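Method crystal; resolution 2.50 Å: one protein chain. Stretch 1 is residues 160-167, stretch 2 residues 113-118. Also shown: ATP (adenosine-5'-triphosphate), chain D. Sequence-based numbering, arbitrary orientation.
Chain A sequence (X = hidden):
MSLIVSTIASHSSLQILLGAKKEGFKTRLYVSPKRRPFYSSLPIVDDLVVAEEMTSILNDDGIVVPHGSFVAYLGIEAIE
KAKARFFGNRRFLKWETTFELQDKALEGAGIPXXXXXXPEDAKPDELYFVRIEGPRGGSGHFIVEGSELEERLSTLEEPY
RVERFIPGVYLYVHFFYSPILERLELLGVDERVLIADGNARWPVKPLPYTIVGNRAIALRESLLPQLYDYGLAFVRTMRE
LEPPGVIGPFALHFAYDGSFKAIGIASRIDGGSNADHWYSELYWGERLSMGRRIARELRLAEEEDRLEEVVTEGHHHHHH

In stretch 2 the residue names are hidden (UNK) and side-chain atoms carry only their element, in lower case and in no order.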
# COMPACT_ATOMS: atom_id res chain seq x y z
N TYR A 160 31.77 9.30 7.70
CA TYR A 160 30.62 8.66 8.33
C TYR A 160 30.30 9.21 9.71
O TYR A 160 30.93 10.16 10.19
CB TYR A 160 30.90 7.16 8.46
CG TYR A 160 32.06 6.89 9.37
CD1 TYR A 160 31.90 6.95 10.76
CD2 TYR A 160 33.33 6.66 8.85
CE1 TYR A 160 32.98 6.79 11.61
CE2 TYR A 160 34.44 6.50 9.70
CZ TYR A 160 34.26 6.56 11.08
OH TYR A 160 35.32 6.41 11.93
N ARG A 161 29.32 8.58 10.35
CA ARG A 161 28.84 8.96 11.67
C ARG A 161 28.23 7.71 12.27
O ARG A 161 27.74 6.85 11.54
CB ARG A 161 27.79 10.07 11.53
CG ARG A 161 26.87 10.20 12.72
CD ARG A 161 25.53 10.89 12.34
NE ARG A 161 25.64 12.33 12.06
CZ ARG A 161 24.60 13.16 12.03
NH1 ARG A 161 23.37 12.69 12.24
NH2 ARG A 161 24.78 14.45 11.80
N VAL A 162 28.26 7.60 13.60
CA VAL A 162 27.72 6.44 14.30
C VAL A 162 26.51 6.88 15.10
O VAL A 162 26.57 7.84 15.86
CB VAL A 162 28.74 5.84 15.27
CG1 VAL A 162 28.23 4.52 15.83
CG2 VAL A 162 30.06 5.64 14.55
N GLU A 163 25.40 6.16 14.93
CA GLU A 163 24.17 6.53 15.63
C GLU A 163 23.62 5.40 16.45
O GLU A 163 23.88 4.23 16.18
CB GLU A 163 23.12 7.02 14.62
CG GLU A 163 23.67 8.00 13.59
CD GLU A 163 22.60 8.61 12.70
OE1 GLU A 163 21.78 7.86 12.11
OE2 GLU A 163 22.60 9.86 12.57
N ARG A 164 22.86 5.77 17.48
CA ARG A 164 22.21 4.82 18.38
C ARG A 164 21.28 3.98 17.52
O ARG A 164 20.55 4.53 16.69
CB ARG A 164 21.41 5.59 19.43
CG ARG A 164 20.84 4.75 20.57
CD ARG A 164 21.94 4.28 21.52
NE ARG A 164 21.42 3.70 22.76
CZ ARG A 164 20.72 2.56 22.83
NH1 ARG A 164 20.45 1.86 21.73
NH2 ARG A 164 20.28 2.13 24.02
N PHE A 165 21.30 2.67 17.69
CA PHE A 165 20.42 1.81 16.91
C PHE A 165 19.00 1.97 17.42
O PHE A 165 18.75 1.88 18.63
CB PHE A 165 20.82 0.36 17.06
CG PHE A 165 19.99 -0.57 16.21
CD1 PHE A 165 20.42 -0.90 14.92
CD2 PHE A 165 18.81 -1.12 16.69
CE1 PHE A 165 19.67 -1.78 14.12
CE2 PHE A 165 18.06 -2.00 15.90
CZ PHE A 165 18.50 -2.33 14.60
N ILE A 166 18.06 2.20 16.51
CA ILE A 166 16.66 2.36 16.91
C ILE A 166 15.76 1.45 16.09
O ILE A 166 15.69 1.59 14.87
CB ILE A 166 16.19 3.82 16.73
CG1 ILE A 166 17.06 4.77 17.56
CG2 ILE A 166 14.74 3.93 17.16
CD1 ILE A 166 16.83 6.24 17.25
N PRO A 167 15.07 0.50 16.74
CA PRO A 167 14.19 -0.39 15.98
C PRO A 167 12.79 0.20 16.02
O PRO A 167 12.37 0.70 17.06
CB PRO A 167 14.28 -1.71 16.75
CG PRO A 167 15.43 -1.48 17.78
CD PRO A 167 15.30 -0.03 18.09
N UNK A 113 16.69 14.93 16.83
CA UNK A 113 17.41 14.07 15.91
C UNK A 113 18.02 12.87 16.63
O UNK A 113 18.15 12.87 17.85
n UNK A 113 20.68 17.42 16.00
c UNK A 113 20.64 16.18 15.22
c UNK A 113 19.60 18.10 16.37
c UNK A 113 19.80 15.09 15.91
n UNK A 113 19.73 19.21 17.11
n UNK A 113 18.39 17.67 16.03
c UNK A 113 18.49 14.88 15.17
N UNK A 114 18.34 11.82 15.89
CA UNK A 114 18.95 10.66 16.52
C UNK A 114 20.29 11.14 17.05
O UNK A 114 20.97 11.91 16.38
c UNK A 114 19.20 9.52 15.53
c UNK A 114 20.03 10.03 14.36
c UNK A 114 17.88 8.98 15.06
N UNK A 115 20.64 10.70 18.25
CA UNK A 115 21.90 11.10 18.88
C UNK A 115 23.09 10.45 18.17
O UNK A 115 23.02 9.32 17.68
c UNK A 115 21.90 10.71 20.36
o UNK A 115 22.75 9.57 22.86
c UNK A 115 22.09 8.81 22.10
o UNK A 115 21.54 7.75 22.48
c UNK A 115 21.98 9.19 20.61
N UNK A 116 24.19 11.20 18.12
CA UNK A 116 25.44 10.74 17.50
C UNK A 116 26.27 10.03 18.57
O UNK A 116 26.23 10.40 19.75
c UNK A 116 25.34 12.79 16.05
c UNK A 116 26.25 11.93 16.93
c UNK A 116 27.44 11.42 16.14
N UNK A 117 27.01 9.02 18.17
CA UNK A 117 27.81 8.27 19.13
C UNK A 117 29.25 8.10 18.71
O UNK A 117 29.54 7.54 17.65
c UNK A 117 25.77 6.98 19.81
c UNK A 117 27.23 6.87 19.36
c UNK A 117 28.08 6.13 20.37
N UNK A 118 30.15 8.61 19.54
CA UNK A 118 31.57 8.47 19.27
C UNK A 118 31.98 7.32 20.19
O UNK A 118 31.58 7.29 21.35
c UNK A 118 33.26 9.71 20.83
o UNK A 118 35.24 8.53 21.50
c UNK A 118 34.54 8.92 20.53
c UNK A 118 32.30 9.77 19.63
o UNK A 118 34.84 8.70 19.33
PG ATP D . 21.54 7.90 1.38
O1G ATP D . 22.06 9.03 2.26
O2G ATP D . 22.79 7.35 0.43
O3G ATP D . 20.32 8.43 0.43
PB ATP D . 19.75 7.18 3.28
O1B ATP D . 20.22 8.26 4.17
O2B ATP D . 18.52 7.70 2.36
O3B ATP D . 20.99 6.68 2.32
PA ATP D . 18.08 6.01 5.20
O1A ATP D . 16.81 6.46 4.58
O2A ATP D . 18.50 7.00 6.39
O3A ATP D . 19.32 5.86 4.11
O5' ATP D . 17.95 4.49 5.73
C5' ATP D . 16.88 4.32 6.61
C4' ATP D . 16.91 2.84 6.94
O4' ATP D . 18.16 2.44 7.58
C3' ATP D . 15.75 2.43 7.85
O3' ATP D . 14.95 1.49 7.18
C2' ATP D . 16.37 1.84 9.10
O2' ATP D . 15.98 0.46 9.24
C1' ATP D . 17.89 2.00 8.94
N9 ATP D . 18.34 3.00 9.94
C8 ATP D . 18.63 4.33 9.72
N7 ATP D . 18.99 4.91 10.82
C5 ATP D . 18.94 3.99 11.83
C6 ATP D . 19.22 4.01 13.23
N6 ATP D . 19.64 5.20 13.84
N1 ATP D . 19.06 2.85 13.96
C2 ATP D . 18.65 1.70 13.39
N3 ATP D . 18.39 1.65 12.07
C4 ATP D . 18.53 2.75 11.27

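Position 113 carries seven side-chain atoms: three carbons in a row, a nitrogen, then a carbon bearing two further nitrogens. Its nearest approach to stretch 1 is the carbon bonded to the first nitrogen, 5.3 Å from Arg161 NH1, so it takes no part in the contact. The planar, three-nitrogen terminus is a guanidinium, and the residue is Arg113.

Position 114 has three side-chain carbons, the first carrying the other two. Its CA-to-CB bond points toward stretch 1, and the two terminal carbons diverge: one lies 3.7 Å from Ile166 CD1, an apolar contact, while the other sits 3.1 Å from Glu163 OE2, a tight approach rather than a hydrogen bond because a methyl carbon is involved. Branching at CB without a heteroatom identifies Val114, since threonine would show an oxygen.

Position 115 shows three carbons in a chain, the third holding two oxygens. Its CB points sideways, but the end of the side chain comes nearer, placing one of these oxygens 3.6 Å from Arg164 CG. The same oxygen is 4.1 Å from Arg164 NE, so the opposite charges are near each other yet too far apart for a salt bridge. A carboxylate one methylene longer than aspartate's makes this Glu115.

Position 116 again has one carbon carrying two. One terminal carbon packs 3.7 Å from Arg161 CG, and the other lies over one face of the Arg161 guanidinium. That group is held by a salt bridge within stretch 1, Arg161 NH1 to Glu163 OE2 at 3.0 Å with an N-H...O angle of 167°. The branched, all-carbon side chain is that of Val116.

Position 117 repeats the three-carbon branched pattern. Its CB is 4.4 Å from Val162 CG1, a loose apolar contact, and one terminal carbon is 3.9 Å from Arg164 N. This is Val117.

Position 118 has three carbons ending in two oxygens. Its CA-to-CB bond points away from stretch 1, its nearest side-chain approach is CB to Val162 CG2, 6.9 Å, and it touches a crystal neighbour. The residue is Glu118.

The contact is anchored by one backbone hydrogen bond, Val117 N to Val162 O, at 2.6 Å and 154°. Val162 O also receives a CA-H...O contact from Val116 CA at 3.5 Å. Glu163 and Val116 form a single beta bridge, their CA atoms 4.8 Å apart, and side-chain packing supplements it; together the stretches bury 474 Å². Just beyond the bridge, stretch 1 meets the adenine of ATP: Ile166 N donates to ATP N1 at 2.8 Å and ATP N6 donates to Arg164 O at 3.1 Å.

Stretch 2 113-118: RVEVVE
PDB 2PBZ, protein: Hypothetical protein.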